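Protein-glutamine gamma-glutamyltransferase (Pseudomonas aeruginosa PAO1, PDB 6G49) displays transglutaminase activity in vitro, joining protein glutamine and lysine side chains, an activity that resides in this periplasmic domain, and is critical for the viability of the bacterium. Local coordinates at residues Glu79-Arg84 / Gln178-Gly183; Pro185-Leu190 / Asp229-Phe234. All blocks are in the same frame, centred on the assembly; numbering follows the deposited sequence. Where two conformers were deposited one is given.

Contact 1: Glu79-Arg84 / Gln178-Gly183; sequences ERFDGR and QLPMHG
Gln178 sets its side-chain amide against the backbone of Phe81 and uses both of its polar atoms there. OE1 of Gln178 accepts from Phe81 N at 2.9 Å. This bond is almost straight, and the N-H meets a lone pair in the carbonyl plane. NE2 of Gln178 donates to Phe81 O at 2.8 Å, with the oxygen in the amide plane. The two bonds satisfy the N-H and C=O of one residue and fix the rotation of the amide. CG of Gln178 stands anti to the backbone N (chi1 177°), and the chain then bends at chi2 (-90°).

Pro180 lies beside this pair. Pro180 CD is 3.8 Å from Phe81 CD2. Pro180 CG comes to 3.6 Å from Gly83 N. CD2 of Leu179 meets Phe81 CD2 more loosely, at 4.2 Å.

Other polar groups are served nearby. Glu79 OE1 accepts from Gln91 NE2 and forms a salt bridge with Arg175; OE2 pairs with Arg262 and accepts from Asn176. Arg255 donates to the carbonyls of both Glu79 and Gln178. Asp82 OD1 accepts from Arg84 N at 2.8 Å, which makes an Asx turn. The pairing of a side-chain amide with one residue's N-H and C=O imitates a strand neighbour at the end of strand 72-81, where Glu79 and Arg80 form a classic beta bulge opposite Ala87.

Contact 2: Pro185-Leu190 / Asp229-Phe234; sequences PRARAL and DGVDDF. With PO4 (phosphate ion), chain E.
Asp232 reaches across to the first turn of helix 185-197 and takes two backbone N-H groups with its carboxylate. Asp232 OD2 accepts from Arg186 N at 2.9 Å, on its syn side. Asp232 OD1 accepts from Ala187 N at 2.7 Å, with the donor above the carboxylate plane. Pro185 CD sits 3.2 Å from Asp232 OD2. Both donors belong to the N-terminal turn of the helix, whose dipole would be expected to favour the negative charge.

Charge adds to these bonds. Arg186 bends at chi3 (-76°), and its guanidinium plane stands 82° from the Asp232 carboxylate. The salt bridge from NE to Asp232 OD2 is long. A water closes this gap: it accepts from Arg186 NE at 2.9 Å and donates to Asp232 OD2. NH2 of Arg186 forms a salt bridge with Asp233 OD1 at 3.4 Å, and NH1 pairs with Asp237. A phosphate ion, probably from the crystallisation liquor, accepts through its O3 from Asp229 N at 3.0 Å and lies close to the Asp229 and Asp233 carboxylates. These two acids also accept from the backbone, Asp229 OD1 from Asn184 N and Asp233 OD2 from Gly227 N.

Apolar contact is smaller. Ala187 CB touches Val231 CG1 at 3.8 Å.

The two helix starts meet at 72°, with axes 8.1 Å apart. Helix 243-256 packs against both: Phe252 touches Ala187, and Ala249 touches Val231 and Phe234.

How the contacts relate
From the N terminus, strand 72-81 comes first and leads into 79-84. The chain then runs through 93 residues, many of them in strands, before 178-183 returns to close contact 1. Only Asn184 separates that segment from 185-190, the opening half of contact 2. A shorter, largely helical loop then ends at 229-234. The loops follow in series, so they neither nest nor cross. The centres of the two contacts are about 12 Å apart, and they touch: Arg188 NH1 and NH2 probably bond the carbonyl oxygens of Pro180 and Gly183. Together they join the end of strand 72-81 in the large sheet, the linking loop and the helices 185-197 and 230-238, away from the probable catalytic residues.

Contact 1: Glu79-Arg84 / Gln178-Gly183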
loop_
_atom_site.group_PDB
_atom_site.type_symbol
_atom_site.label_atom_id
_atom_site.label_comp_id
_atom_site.label_asym_id
_atom_site.label_seq_id
_atom_site.Cartn_x
_atom_site.Cartn_y
_atom_site.Cartn_z
ATOM N N GLU A 79 2.325 -4.681 -8.798
ATOM C CA GLU A 79 3.171 -4.004 -9.761
ATOM C C GLU A 79 2.638 -4.056 -11.179
ATOM O O GLU A 79 3.273 -3.428 -12.059
ATOM C CB GLU A 79 4.577 -4.607 -9.696
ATOM C CG GLU A 79 5.328 -4.239 -8.430
ATOM C CD GLU A 79 6.580 -5.064 -8.176
ATOM O OE1 GLU A 79 6.436 -6.273 -8.124
ATOM O OE2 GLU A 79 7.653 -4.441 -8.027
ATOM N N ARG A 80 1.598 -4.805 -11.458
ATOM C CA ARG A 80 1.075 -4.970 -12.820
ATOM C C ARG A 80 -0.281 -4.273 -12.891
ATOM O O ARG A 80 -1.113 -4.491 -12.037
ATOM C CB ARG A 80 0.831 -6.442 -13.134
ATOM C CG ARG A 80 2.143 -7.200 -13.175
ATOM C CD ARG A 80 1.876 -8.639 -13.496
ATOM N NE ARG A 80 3.104 -9.271 -13.902
ATOM C CZ ARG A 80 3.284 -10.588 -13.921
ATOM N NH1 ARG A 80 2.308 -11.382 -13.505
ATOM N NH2 ARG A 80 4.441 -11.083 -14.342
ATOM N N PHE A 81 -0.452 -3.401 -13.871
ATOM C CA PHE A 81 -1.743 -2.777 -14.096
ATOM C C PHE A 81 -2.228 -3.085 -15.499
ATOM O O PHE A 81 -1.527 -2.725 -16.452
ATOM C CB PHE A 81 -1.660 -1.267 -13.938
ATOM C CG PHE A 81 -2.989 -0.586 -14.111
ATOM C CD1 PHE A 81 -4.053 -0.913 -13.280
ATOM C CD2 PHE A 81 -3.164 0.362 -15.107
ATOM C CE1 PHE A 81 -5.296 -0.321 -13.456
ATOM C CE2 PHE A 81 -4.396 0.968 -15.271
ATOM C CZ PHE A 81 -5.432 0.677 -14.398
ATOM N N ASP A 82 -3.432 -3.668 -15.637
ATOM C CA ASP A 82 -3.921 -4.141 -16.970
ATOM C C ASP A 82 -4.982 -3.223 -17.543
ATOM O O ASP A 82 -5.570 -3.563 -18.547
ATOM C CB ASP A 82 -4.415 -5.582 -16.924
ATOM C CG ASP A 82 -5.701 -5.779 -16.153
ATOM O OD1 ASP A 82 -6.251 -4.792 -15.679
ATOM O OD2 ASP A 82 -6.125 -6.926 -16.075
ATOM N N GLY A 83 -5.182 -2.058 -16.930
ATOM C CA GLY A 83 -6.201 -1.120 -17.332
ATOM C C GLY A 83 -7.464 -1.219 -16.487
ATOM O O GLY A 83 -8.289 -0.297 -16.547
ATOM N N ARG A 84 -7.618 -2.304 -15.728
ATOM C CA ARG A 84 -8.756 -2.548 -14.780
ATOM C C ARG A 84 -8.226 -2.832 -13.359
ATOM O O ARG A 84 -8.601 -2.200 -12.366
ATOM C CB ARG A 84 -9.623 -3.733 -15.245
ATOM C CG ARG A 84 -8.842 -4.971 -15.677
ATOM C CD ARG A 84 -9.558 -6.310 -15.829
ATOM N NE ARG A 84 -8.701 -7.421 -15.428
ATOM C CZ ARG A 84 -8.855 -8.663 -15.845
ATOM N NH1 ARG A 84 -8.470 -9.678 -15.090
ATOM N NH2 ARG A 84 -9.409 -8.894 -17.021
ATOM N N GLN A 178 5.538 0.081 -16.061
ATOM C CA GLN A 178 4.604 -0.605 -16.929
ATOM C C GLN A 178 3.230 0.052 -16.904
ATOM O O GLN A 178 2.675 0.261 -15.826
ATOM C CB GLN A 178 4.427 -2.063 -16.526
ATOM C CG GLN A 178 3.428 -2.871 -17.322
ATOM C CD GLN A 178 2.028 -2.806 -16.735
ATOM O OE1 GLN A 178 1.890 -2.876 -15.497
ATOM N NE2 GLN A 178 1.000 -2.681 -17.607
ATOM N N LEU A 179 2.668 0.344 -18.070
ATOM C CA LEU A 179 1.250 0.695 -18.231
ATOM C C LEU A 179 0.745 0.066 -19.514
ATOM O O LEU A 179 1.534 -0.133 -20.454
ATOM C CB LEU A 179 1.019 2.198 -18.328
ATOM C CG LEU A 179 1.272 2.971 -17.051
ATOM C CD1 LEU A 179 1.182 4.462 -17.268
ATOM C CD2 LEU A 179 0.341 2.548 -15.946
ATOM N N PRO A 180 -0.575 -0.139 -19.646
ATOM C CA PRO A 180 -1.134 -0.453 -20.969
ATOM C C PRO A 180 -0.837 0.708 -21.906
ATOM O O PRO A 180 -0.843 1.851 -21.506
ATOM C CB PRO A 180 -2.656 -0.616 -20.740
ATOM C CG PRO A 180 -2.781 -0.769 -19.223
ATOM C CD PRO A 180 -1.627 -0.019 -18.601
ATOM N N MET A 181 -0.684 0.403 -23.203
ATOM C CA MET A 181 -0.478 1.437 -24.163
ATOM C C MET A 181 -1.771 2.242 -24.372
ATOM O O MET A 181 -1.696 3.427 -24.563
ATOM C CB MET A 181 -0.063 0.833 -25.512
ATOM C CG MET A 181 0.181 1.893 -26.534
ATOM S SD MET A 181 0.766 0.980 -28.032
ATOM C CE MET A 181 -0.723 0.132 -28.526
ATOM N N HIS A 182 -2.907 1.561 -24.307
ATOM C CA HIS A 182 -4.205 2.176 -24.622
ATOM C C HIS A 182 -4.960 2.459 -23.322
ATOM O O HIS A 182 -4.743 1.828 -22.305
ATOM C CB HIS A 182 -5.041 1.276 -25.533
ATOM C CG HIS A 182 -4.402 1.050 -26.854
ATOM N ND1 HIS A 182 -4.033 2.107 -27.683
ATOM C CD2 HIS A 182 -4.032 -0.092 -27.478
ATOM C CE1 HIS A 182 -3.465 1.622 -28.767
ATOM N NE2 HIS A 182 -3.456 0.275 -28.667
ATOM N N GLY A 183 -5.888 3.401 -23.409
ATOM C CA GLY A 183 -6.721 3.677 -22.254
ATOM C C GLY A 183 -6.191 4.829 -21.422
ATOM O O GLY A 183 -5.025 5.176 -21.449
#

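Contact 2: Pro185-Leu190 / Asp229-Phe234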
loop_
_atom_site.group_PDB
_atom_site.type_symbol
_atom_site.label_atom_id
_atom_site.label_comp_id
_atom_site.label_asym_id
_atom_site.label_seq_id
_atom_site.Cartn_x
_atom_site.Cartn_y
_atom_site.Cartn_z
ATOM N N PRO A 185 -6.322 8.265 -21.592
ATOM C CA PRO A 185 -5.530 9.313 -22.211
ATOM C C PRO A 185 -5.484 10.611 -21.382
ATOM O O PRO A 185 -4.491 11.317 -21.391
ATOM C CB PRO A 185 -6.286 9.542 -23.543
ATOM C CG PRO A 185 -7.721 9.134 -23.249
ATOM C CD PRO A 185 -7.546 7.912 -22.347
ATOM N N ARG A 186 -6.556 10.920 -20.642
ATOM C CA ARG A 186 -6.559 12.158 -19.867
ATOM C C ARG A 186 -5.493 12.094 -18.749
ATOM O O ARG A 186 -4.823 13.054 -18.443
ATOM C CB ARG A 186 -7.965 12.521 -19.374
ATOM C CG ARG A 186 -8.921 12.939 -20.500
ATOM C CD ARG A 186 -10.297 13.346 -19.947
ATOM N NE ARG A 186 -11.140 12.221 -19.542
ATOM C CZ ARG A 186 -12.219 12.284 -18.752
ATOM N NH1 ARG A 186 -12.596 13.442 -18.208
ATOM N NH2 ARG A 186 -12.909 11.181 -18.523
ATOM N N ALA A 187 -5.404 10.943 -18.080
ATOM C CA ALA A 187 -4.451 10.786 -17.016
ATOM C C ALA A 187 -3.014 10.827 -17.546
ATOM O O ALA A 187 -2.123 11.397 -16.873
ATOM C CB ALA A 187 -4.743 9.499 -16.268
ATOM N N ARG A 188 -2.796 10.260 -18.749
ATOM C CA ARG A 188 -1.505 10.328 -19.392
ATOM C C ARG A 188 -1.159 11.782 -19.719
ATOM O O ARG A 188 -0.027 12.224 -19.517
ATOM C CB ARG A 188 -1.470 9.443 -20.639
ATOM C CG ARG A 188 -1.305 7.957 -20.365
ATOM C CD ARG A 188 -1.468 7.196 -21.665
ATOM N NE ARG A 188 -2.277 6.005 -21.494
ATOM C CZ ARG A 188 -1.790 4.798 -21.215
ATOM N NH1 ARG A 188 -0.490 4.552 -21.326
ATOM N NH2 ARG A 188 -2.607 3.840 -20.812
ATOM N N ALA A 189 -2.153 12.557 -20.185
ATOM C CA ALA A 189 -1.910 14.012 -20.459
ATOM C C ALA A 189 -1.522 14.775 -19.183
ATOM O O ALA A 189 -0.621 15.601 -19.162
ATOM C CB ALA A 189 -3.146 14.628 -21.110
ATOM N N LEU A 190 -2.221 14.488 -18.072
ATOM C CA LEU A 190 -1.877 15.074 -16.811
ATOM C C LEU A 190 -0.434 14.729 -16.429
ATOM O O LEU A 190 0.290 15.587 -15.983
ATOM C CB LEU A 190 -2.873 14.611 -15.746
ATOM C CG LEU A 190 -2.557 15.038 -14.321
ATOM C CD1 LEU A 190 -2.634 16.554 -14.121
ATOM C CD2 LEU A 190 -3.470 14.339 -13.324
ATOM N N ASP A 229 -12.125 3.744 -19.217
ATOM C CA ASP A 229 -11.070 4.655 -18.852
ATOM C C ASP A 229 -11.236 5.014 -17.367
ATOM O O ASP A 229 -11.544 6.160 -17.031
ATOM C CB ASP A 229 -11.019 5.885 -19.732
ATOM C CG ASP A 229 -10.853 5.495 -21.189
ATOM O OD1 ASP A 229 -9.792 4.962 -21.539
ATOM O OD2 ASP A 229 -11.820 5.651 -21.941
ATOM N N GLY A 230 -11.022 4.021 -16.510
ATOM C CA GLY A 230 -11.384 4.118 -15.090
ATOM C C GLY A 230 -10.568 5.142 -14.322
ATOM O O GLY A 230 -11.035 5.767 -13.347
ATOM N N VAL A 231 -9.281 5.269 -14.641
ATOM C CA VAL A 231 -8.460 6.236 -13.965
ATOM C C VAL A 231 -8.936 7.643 -14.353
ATOM O O VAL A 231 -9.069 8.529 -13.510
ATOM C CB VAL A 231 -6.963 6.028 -14.267
ATOM C CG1 VAL A 231 -6.082 7.112 -13.685
ATOM C CG2 VAL A 231 -6.531 4.656 -13.784
ATOM N N ASP A 232 -9.130 7.898 -15.651
ATOM C CA ASP A 232 -9.642 9.227 -16.104
ATOM C C ASP A 232 -10.979 9.538 -15.404
ATOM O O ASP A 232 -11.156 10.675 -14.957
ATOM C CB ASP A 232 -9.875 9.206 -17.620
ATOM C CG ASP A 232 -8.629 9.269 -18.471
ATOM O OD1 ASP A 232 -7.524 9.213 -17.883
ATOM O OD2 ASP A 232 -8.780 9.344 -19.770
ATOM N N ASP A 233 -11.893 8.581 -15.435
ATOM C CA ASP A 233 -13.274 8.783 -14.908
ATOM C C ASP A 233 -13.203 9.188 -13.425
ATOM O O ASP A 233 -13.872 10.133 -12.951
ATOM C CB ASP A 233 -14.164 7.570 -15.156
ATOM C CG ASP A 233 -14.458 7.319 -16.639
ATOM O OD1 ASP A 233 -14.152 8.201 -17.457
ATOM O OD2 ASP A 233 -14.874 6.198 -16.935
ATOM N N PHE A 234 -12.369 8.483 -12.659
ATOM C CA PHE A 234 -12.168 8.802 -11.260
ATOM C C PHE A 234 -11.507 10.159 -11.087
ATOM O O PHE A 234 -11.975 10.980 -10.307
ATOM C CB PHE A 234 -11.395 7.684 -10.547
ATOM C CG PHE A 234 -10.878 8.111 -9.203
ATOM C CD1 PHE A 234 -11.746 8.259 -8.110
ATOM C CD2 PHE A 234 -9.527 8.308 -8.984
ATOM C CE1 PHE A 234 -11.258 8.664 -6.875
ATOM C CE2 PHE A 234 -9.031 8.704 -7.751
ATOM C CZ PHE A 234 -9.898 8.852 -6.671
HETATM P P PO4 E . -15.045 6.256 -20.397
HETATM O O1 PO4 E . -14.466 5.698 -21.674
HETATM O O2 PO4 E . -14.548 7.698 -20.265
HETATM O O3 PO4 E . -14.608 5.368 -19.246
HETATM O O4 PO4 E . -16.565 6.214 -20.350
HETATM O O HOH W 1 -11.151 9.547 -20.777
#